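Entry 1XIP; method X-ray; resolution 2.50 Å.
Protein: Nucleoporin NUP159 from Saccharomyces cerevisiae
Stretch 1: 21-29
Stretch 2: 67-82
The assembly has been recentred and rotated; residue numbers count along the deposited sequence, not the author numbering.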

ATOM      1  N   PHE A  21     -15.188 -14.358   0.527  1.00 30.90           N
ATOM      2  CA  PHE A  21     -14.167 -14.746   1.495  1.00 29.59           C
ATOM      3  C   PHE A  21     -13.674 -16.154   1.218  1.00 29.29           C
ATOM      4  O   PHE A  21     -14.388 -17.136   1.436  1.00 29.50           O
ATOM      5  CB  PHE A  21     -14.706 -14.678   2.911  1.00 29.07           C
ATOM      6  CG  PHE A  21     -13.695 -15.061   3.951  1.00 29.23           C
ATOM      7  CD1 PHE A  21     -12.615 -14.206   4.254  1.00 28.00           C
ATOM      8  CD2 PHE A  21     -13.796 -16.283   4.633  1.00 27.16           C
ATOM      9  CE1 PHE A  21     -11.671 -14.566   5.231  1.00 26.40           C
ATOM     10  CE2 PHE A  21     -12.847 -16.644   5.612  1.00 25.07           C
ATOM     11  CZ  PHE A  21     -11.796 -15.790   5.914  1.00 23.84           C
ATOM     12  N   LEU A  22     -12.454 -16.255   0.725  1.00 28.69           N
ATOM     13  CA  LEU A  22     -11.937 -17.545   0.344  1.00 28.35           C
ATOM     14  C   LEU A  22     -11.298 -18.306   1.519  1.00 28.10           C
ATOM     15  O   LEU A  22     -11.389 -19.533   1.578  1.00 28.21           O
ATOM     16  CB  LEU A  22     -10.997 -17.415  -0.856  1.00 28.32           C
ATOM     17  CG  LEU A  22     -11.523 -17.979  -2.180  1.00 27.50           C
ATOM     18  CD1 LEU A  22     -12.981 -17.665  -2.391  1.00 26.87           C
ATOM     19  CD2 LEU A  22     -10.719 -17.464  -3.336  1.00 26.35           C
ATOM     20  N   GLY A  23     -10.662 -17.585   2.442  1.00 27.67           N
ATOM     21  CA  GLY A  23     -10.130 -18.186   3.667  1.00 27.30           C
ATOM     22  C   GLY A  23      -9.042 -17.370   4.367  1.00 27.27           C
ATOM     23  O   GLY A  23      -8.580 -16.338   3.856  1.00 27.35           O
ATOM     24  N   GLN A  24      -8.629 -17.852   5.540  1.00 27.11           N
ATOM     25  CA  GLN A  24      -7.693 -17.124   6.398  1.00 27.12           C
ATOM     26  C   GLN A  24      -6.929 -18.055   7.323  1.00 26.26           C
ATOM     27  O   GLN A  24      -7.523 -18.923   7.958  1.00 26.09           O
ATOM     28  CB  GLN A  24      -8.459 -16.151   7.253  1.00 27.58           C
ATOM     29  CG  GLN A  24      -7.616 -15.148   7.942  1.00 31.02           C
ATOM     30  CD  GLN A  24      -8.379 -13.863   8.152  1.00 37.22           C
ATOM     31  OE1 GLN A  24      -7.928 -12.780   7.726  1.00 39.13           O
ATOM     32  NE2 GLN A  24      -9.563 -13.970   8.785  1.00 37.61           N
ATOM     33  N   LYS A  25      -5.617 -17.846   7.411  1.00 25.14           N
ATOM     34  CA  LYS A  25      -4.743 -18.649   8.265  1.00 23.81           C
ATOM     35  C   LYS A  25      -3.495 -17.860   8.656  1.00 23.64           C
ATOM     36  O   LYS A  25      -3.021 -16.987   7.891  1.00 23.27           O
ATOM     37  CB  LYS A  25      -4.354 -19.948   7.571  1.00 23.52           C
ATOM     38  CG  LYS A  25      -5.302 -21.115   7.909  1.00 23.33           C
ATOM     39  CD  LYS A  25      -5.191 -22.276   6.938  1.00 21.18           C
ATOM     40  CE  LYS A  25      -6.548 -22.903   6.677  1.00 20.43           C
ATOM     41  NZ  LYS A  25      -6.416 -24.312   6.216  1.00 20.97           N
ATOM     42  N   GLN A  26      -2.980 -18.133   9.859  1.00 22.76           N
ATOM     43  CA  GLN A  26      -1.697 -17.585  10.255  1.00 21.64           C
ATOM     44  C   GLN A  26      -0.639 -18.360   9.524  1.00 20.97           C
ATOM     45  O   GLN A  26      -0.564 -19.574   9.655  1.00 21.14           O
ATOM     46  CB  GLN A  26      -1.461 -17.699  11.750  1.00 21.69           C
ATOM     47  CG  GLN A  26      -0.096 -17.117  12.143  1.00 21.94           C
ATOM     48  CD  GLN A  26       0.016 -16.795  13.608  1.00 22.15           C
ATOM     49  OE1 GLN A  26      -0.329 -17.613  14.446  1.00 23.20           O
ATOM     50  NE2 GLN A  26       0.509 -15.614  13.920  1.00 22.21           N
ATOM     51  N   ILE A  27       0.153 -17.665   8.725  1.00 20.04           N
ATOM     52  CA  ILE A  27       1.200 -18.304   7.955  1.00 19.28           C
ATOM     53  C   ILE A  27       2.579 -17.864   8.418  1.00 19.20           C
ATOM     54  O   ILE A  27       3.595 -18.461   8.009  1.00 19.21           O
ATOM     55  CB  ILE A  27       1.033 -18.042   6.439  1.00 19.35           C
ATOM     56  CG1 ILE A  27       1.173 -16.549   6.125  1.00 18.21           C
ATOM     57  CG2 ILE A  27      -0.304 -18.662   5.929  1.00 19.07           C
ATOM     58  CD1 ILE A  27       1.685 -16.260   4.730  1.00 20.26           C
ATOM     59  N   LEU A  28       2.622 -16.838   9.268  1.00 18.22           N
ATOM     60  CA  LEU A  28       3.888 -16.308   9.758  1.00 17.92           C
ATOM     61  C   LEU A  28       3.738 -15.811  11.184  1.00 18.08           C
ATOM     62  O   LEU A  28       2.637 -15.590  11.631  1.00 18.25           O
ATOM     63  CB  LEU A  28       4.367 -15.172   8.847  1.00 17.78           C
ATOM     64  CG  LEU A  28       4.818 -15.529   7.435  1.00 16.94           C
ATOM     65  CD1 LEU A  28       5.022 -14.235   6.623  1.00 19.46           C
ATOM     66  CD2 LEU A  28       6.094 -16.310   7.519  1.00 16.24           C
ATOM     67  N   PRO A  29       4.830 -15.607  11.906  1.00 18.49           N
ATOM     68  CA  PRO A  29       4.713 -15.088  13.274  1.00 18.53           C
ATOM     69  C   PRO A  29       4.195 -13.635  13.315  1.00 18.85           C
ATOM     70  O   PRO A  29       4.375 -12.859  12.372  1.00 18.20           O
ATOM     71  CB  PRO A  29       6.142 -15.192  13.822  1.00 18.27           C
ATOM     72  CG  PRO A  29       7.013 -15.197  12.630  1.00 19.06           C
ATOM     73  CD  PRO A  29       6.231 -15.831  11.507  1.00 18.64           C
TER
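Stretch 2 (67-82) LLRDHITSDSTPLTFK

A helix that ends against a β-strand leaves carbonyl groups without helical partners, and a long basic side chain from the strand is well suited to reach them. Nucleoporin NUP159 offers a worked example. The strand 21-26 passes beneath the last turns of the helix 67-73 almost at a right angle: the two axes cross at 94° and approach to 7.3 Å. Beyond the helix, residues 74-82 form a loop whose later part returns to Ile27 and Leu28.

The tightest backbone approach falls at Gly23, whose CA lies 5.3 Å from the CA of Thr73. With phi/psi of 160/175, Gly23 adopts a conformation that by itself calls for glycine, and an ideal CB here would stand 2.6 Å from Ile72 O. The absent side chain leaves room for Ile72, whose CG2 packs 3.4 Å from Gly23 C. Ile72 is m at both chi1 and chi2; its CA-to-CB bond points sideways, yet its end comes nearer the strand, with CD1 3.8 Å from Lys25 CB and 4.0 Å from Ile27 CG2.

Lys25 points toward the helix and carries the polar part of the contact. Its chi1 of -93° and chi3 of -143° lie between wells, while chi2 and chi4 are t, so the chain remains largely extended and delivers its ammonium group to the helix end. There NZ donates hydrogen bonds to His71 O at 2.9 Å and Ser74 O at 2.8 Å; a weak one to Asp75 OD2, at 3.0 Å, forms part of a salt bridge. Ser74 is the first residue to leave helical phi/psi, so the ammonium group ties the final turn to the chain that follows. The aliphatic portion is used as well: Lys25 CD lies over one face of the His71 ring, 4.1 Å from its centroid. That ring, with chi1 t, is held by a hydrogen bond from His71 ND1 to Thr77 O at 2.8 Å.

Ile27, chi1 p and chi2 t, also points toward stretch 2 and meets both helix and loop. Its CD1 is 4.1 Å from Leu68 CD1, its CG2 approaches the edge of the His71 ring, 4.0 Å from His71 CD2, and its CB lies 3.9 Å from Leu79 CD1. Further along, Leu28 CD2 reaches to 4.4 Å from Phe81 CZ. At the other end of the contact, Leu22 CB packs 4.1 Å from Thr73 CG2; chi1 of Thr73 is p, and its OG1 donates to Arg69 O at 2.8 Å, leaving the methyl to face the strand.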

ATOM      1  N   LEU A  67       0.674 -23.416  -3.577  1.00 18.87           N
ATOM      2  CA  LEU A  67       0.719 -23.975  -2.238  1.00 18.94           C
ATOM      3  C   LEU A  67       0.003 -23.072  -1.255  1.00 18.74           C
ATOM      4  O   LEU A  67      -0.840 -23.528  -0.488  1.00 19.38           O
ATOM      5  CB  LEU A  67       2.160 -24.191  -1.794  1.00 19.10           C
ATOM      6  CG  LEU A  67       2.603 -25.569  -1.298  1.00 20.19           C
ATOM      7  CD1 LEU A  67       1.508 -26.222  -0.470  1.00 22.72           C
ATOM      8  CD2 LEU A  67       3.000 -26.472  -2.465  1.00 20.23           C
ATOM      9  N   LEU A  68       0.315 -21.790  -1.290  1.00 18.26           N
ATOM     10  CA  LEU A  68      -0.306 -20.847  -0.381  1.00 18.28           C
ATOM     11  C   LEU A  68      -1.813 -20.781  -0.607  1.00 18.69           C
ATOM     12  O   LEU A  68      -2.595 -20.804   0.341  1.00 18.23           O
ATOM     13  CB  LEU A  68       0.332 -19.476  -0.544  1.00 18.26           C
ATOM     14  CG  LEU A  68      -0.219 -18.330   0.285  1.00 17.97           C
ATOM     15  CD1 LEU A  68      -0.018 -18.599   1.760  1.00 16.01           C
ATOM     16  CD2 LEU A  68       0.442 -17.002  -0.162  1.00 18.04           C
ATOM     17  N   ARG A  69      -2.218 -20.722  -1.870  1.00 19.53           N
ATOM     18  CA  ARG A  69      -3.633 -20.738  -2.193  1.00 20.52           C
ATOM     19  C   ARG A  69      -4.306 -21.951  -1.551  1.00 20.70           C
ATOM     20  O   ARG A  69      -5.269 -21.799  -0.812  1.00 21.56           O
ATOM     21  CB  ARG A  69      -3.850 -20.723  -3.702  1.00 20.74           C
ATOM     22  CG  ARG A  69      -5.242 -20.280  -4.105  1.00 22.69           C
ATOM     23  CD  ARG A  69      -6.014 -21.361  -4.849  1.00 27.99           C
ATOM     24  NE  ARG A  69      -7.478 -21.197  -4.816  1.00 30.06           N
ATOM     25  CZ  ARG A  69      -8.212 -20.707  -5.822  1.00 30.42           C
ATOM     26  NH1 ARG A  69      -7.623 -20.295  -6.948  1.00 29.73           N
ATOM     27  NH2 ARG A  69      -9.538 -20.620  -5.699  1.00 29.15           N
ATOM     28  N   ASP A  70      -3.754 -23.139  -1.796  1.00 20.61           N
ATOM     29  CA  ASP A  70      -4.329 -24.399  -1.347  1.00 20.01           C
ATOM     30  C   ASP A  70      -4.333 -24.537   0.170  1.00 19.96           C
ATOM     31  O   ASP A  70      -5.261 -25.116   0.749  1.00 19.68           O
ATOM     32  CB  ASP A  70      -3.558 -25.563  -1.958  1.00 19.87           C
ATOM     33  CG  ASP A  70      -3.887 -25.785  -3.420  1.00 20.95           C
ATOM     34  OD1 ASP A  70      -4.723 -25.044  -3.979  1.00 21.55           O
ATOM     35  OD2 ASP A  70      -3.344 -26.684  -4.107  1.00 24.27           O
ATOM     36  N   HIS A  71      -3.281 -24.027   0.804  1.00 19.83           N
ATOM     37  CA  HIS A  71      -3.186 -24.021   2.261  1.00 19.71           C
ATOM     38  C   HIS A  71      -4.321 -23.194   2.882  1.00 20.29           C
ATOM     39  O   HIS A  71      -4.947 -23.602   3.858  1.00 19.84           O
ATOM     40  CB  HIS A  71      -1.818 -23.491   2.715  1.00 18.54           C
ATOM     41  CG  HIS A  71      -1.677 -23.389   4.201  1.00 18.20           C
ATOM     42  ND1 HIS A  71      -1.667 -24.496   5.031  1.00 17.52           N
ATOM     43  CD2 HIS A  71      -1.552 -22.311   5.013  1.00 17.22           C
ATOM     44  CE1 HIS A  71      -1.540 -24.102   6.286  1.00 17.01           C
ATOM     45  NE2 HIS A  71      -1.470 -22.780   6.302  1.00 16.54           N
ATOM     46  N   ILE A  72      -4.587 -22.036   2.293  1.00 21.49           N
ATOM     47  CA  ILE A  72      -5.576 -21.113   2.828  1.00 22.57           C
ATOM     48  C   ILE A  72      -7.012 -21.584   2.562  1.00 23.78           C
ATOM     49  O   ILE A  72      -7.872 -21.483   3.432  1.00 23.86           O
ATOM     50  CB  ILE A  72      -5.354 -19.712   2.230  1.00 22.27           C
ATOM     51  CG1 ILE A  72      -3.982 -19.147   2.621  1.00 21.57           C
ATOM     52  CG2 ILE A  72      -6.502 -18.787   2.579  1.00 21.97           C
ATOM     53  CD1 ILE A  72      -3.851 -18.681   4.043  1.00 22.53           C
ATOM     54  N   THR A  73      -7.261 -22.110   1.367  1.00 25.29           N
ATOM     55  CA  THR A  73      -8.621 -22.434   0.944  1.00 26.91           C
ATOM     56  C   THR A  73      -9.100 -23.841   1.317  1.00 28.20           C
ATOM     57  O   THR A  73     -10.290 -24.051   1.563  1.00 28.45           O
ATOM     58  CB  THR A  73      -8.825 -22.136  -0.570  1.00 26.71           C
ATOM     59  OG1 THR A  73      -7.834 -22.813  -1.355  1.00 26.02           O
ATOM     60  CG2 THR A  73      -8.549 -20.679  -0.847  1.00 27.36           C
ATOM     61  N   SER A  74      -8.182 -24.800   1.359  1.00 30.07           N
ATOM     62  CA  SER A  74      -8.498 -26.139   1.872  1.00 31.71           C
ATOM     63  C   SER A  74      -7.884 -26.327   3.269  1.00 32.67           C
ATOM     64  O   SER A  74      -7.231 -25.421   3.798  1.00 32.79           O
ATOM     65  CB  SER A  74      -8.037 -27.231   0.891  1.00 31.70           C
ATOM     66  OG  SER A  74      -6.632 -27.439   0.956  1.00 32.97           O
ATOM     67  N   ASP A  75      -8.114 -27.481   3.881  1.00 34.14           N
ATOM     68  CA  ASP A  75      -7.580 -27.736   5.228  1.00 35.57           C
ATOM     69  C   ASP A  75      -6.712 -29.003   5.241  1.00 35.88           C
ATOM     70  O   ASP A  75      -6.638 -29.718   6.250  1.00 36.38           O
ATOM     71  CB  ASP A  75      -8.721 -27.803   6.282  1.00 35.83           C
ATOM     72  CG  ASP A  75      -8.781 -26.536   7.180  1.00 36.69           C
ATOM     73  OD1 ASP A  75      -8.406 -26.617   8.377  1.00 37.14           O
ATOM     74  OD2 ASP A  75      -9.191 -25.423   6.775  1.00 36.98           O
ATOM     75  N   SER A  76      -6.038 -29.255   4.118  1.00 35.92           N
ATOM     76  CA  SER A  76      -5.378 -30.544   3.887  1.00 35.68           C
ATOM     77  C   SER A  76      -3.903 -30.417   3.474  1.00 34.93           C
ATOM     78  O   SER A  76      -3.165 -31.420   3.497  1.00 35.41           O
ATOM     79  CB  SER A  76      -6.149 -31.356   2.827  1.00 35.94           C
ATOM     80  OG  SER A  76      -5.898 -30.833   1.517  1.00 36.84           O
ATOM     81  N   THR A  77      -3.483 -29.210   3.085  1.00 33.19           N
ATOM     82  CA  THR A  77      -2.123 -29.008   2.587  1.00 31.81           C
ATOM     83  C   THR A  77      -1.320 -28.026   3.454  1.00 30.69           C
ATOM     84  O   THR A  77      -1.677 -26.844   3.557  1.00 30.24           O
ATOM     85  CB  THR A  77      -2.128 -28.567   1.088  1.00 32.16           C
ATOM     86  OG1 THR A  77      -1.456 -27.302   0.939  1.00 31.91           O
ATOM     87  CG2 THR A  77      -3.552 -28.295   0.604  1.00 31.86           C
ATOM     88  N   PRO A  78      -0.233 -28.517   4.064  1.00 29.35           N
ATOM     89  CA  PRO A  78       0.583 -27.702   4.970  1.00 28.18           C
ATOM     90  C   PRO A  78       1.359 -26.649   4.192  1.00 26.85           C
ATOM     91  O   PRO A  78       1.563 -26.817   2.983  1.00 26.89           O
ATOM     92  CB  PRO A  78       1.544 -28.722   5.589  1.00 28.37           C
ATOM     93  CG  PRO A  78       0.966 -30.047   5.257  1.00 28.68           C
ATOM     94  CD  PRO A  78       0.316 -29.875   3.920  1.00 29.19           C
ATOM     95  N   LEU A  79       1.752 -25.566   4.856  1.00 25.14           N
ATOM     96  CA  LEU A  79       2.562 -24.544   4.209  1.00 23.18           C
ATOM     97  C   LEU A  79       4.030 -24.816   4.439  1.00 22.63           C
ATOM     98  O   LEU A  79       4.526 -24.731   5.575  1.00 22.52           O
ATOM     99  CB  LEU A  79       2.205 -23.146   4.700  1.00 22.84           C
ATOM    100  CG  LEU A  79       2.083 -22.001   3.663  1.00 21.92           C
ATOM    101  CD1 LEU A  79       2.778 -20.742   4.160  1.00 19.97           C
ATOM    102  CD2 LEU A  79       2.586 -22.364   2.279  1.00 19.75           C
ATOM    103  N   THR A  80       4.711 -25.171   3.354  1.00 21.34           N
ATOM    104  CA  THR A  80       6.165 -25.232   3.313  1.00 20.09           C
ATOM    105  C   THR A  80       6.687 -24.046   2.477  1.00 18.95           C
ATOM    106  O   THR A  80       5.910 -23.403   1.794  1.00 18.22           O
ATOM    107  CB  THR A  80       6.585 -26.538   2.672  1.00 20.21           C
ATOM    108  OG1 THR A  80       5.938 -26.654   1.399  1.00 20.69           O
ATOM    109  CG2 THR A  80       6.053 -27.729   3.459  1.00 20.27           C
ATOM    110  N   PHE A  81       7.998 -23.787   2.527  1.00 18.18           N
ATOM    111  CA  PHE A  81       8.625 -22.633   1.851  1.00 17.41           C
ATOM    112  C   PHE A  81       9.809 -23.068   0.996  1.00 17.77           C
ATOM    113  O   PHE A  81      10.309 -24.175   1.158  1.00 18.31           O
ATOM    114  CB  PHE A  81       9.098 -21.627   2.886  1.00 16.57           C
ATOM    115  CG  PHE A  81       8.010 -21.123   3.777  1.00 16.39           C
ATOM    116  CD1 PHE A  81       7.003 -20.274   3.276  1.00 15.57           C
ATOM    117  CD2 PHE A  81       7.961 -21.499   5.121  1.00 16.15           C
ATOM    118  CE1 PHE A  81       6.000 -19.796   4.103  1.00 13.10           C
ATOM    119  CE2 PHE A  81       6.928 -21.028   5.965  1.00 14.44           C
ATOM    120  CZ  PHE A  81       5.964 -20.177   5.456  1.00 13.43           C
ATOM    121  N   LYS A  82      10.258 -22.209   0.086  1.00 17.86           N
ATOM    122  CA  LYS A  82      11.440 -22.499  -0.715  1.00 18.38           C
ATOM    123  C   LYS A  82      12.670 -21.953  -0.019  1.00 18.27           C
ATOM    124  O   LYS A  82      13.755 -22.525  -0.117  1.00 18.10           O
ATOM    125  CB  LYS A  82      11.357 -21.875  -2.115  1.00 18.52           C
ATOM    126  CG  LYS A  82      10.133 -22.238  -2.952  1.00 21.82           C
ATOM    127  CD  LYS A  82       9.868 -23.757  -2.977  1.00 27.73           C
ATOM    128  CE  LYS A  82      10.341 -24.372  -4.305  1.00 30.98           C
ATOM    129  NZ  LYS A  82      10.620 -25.829  -4.211  1.00 31.67           N
TER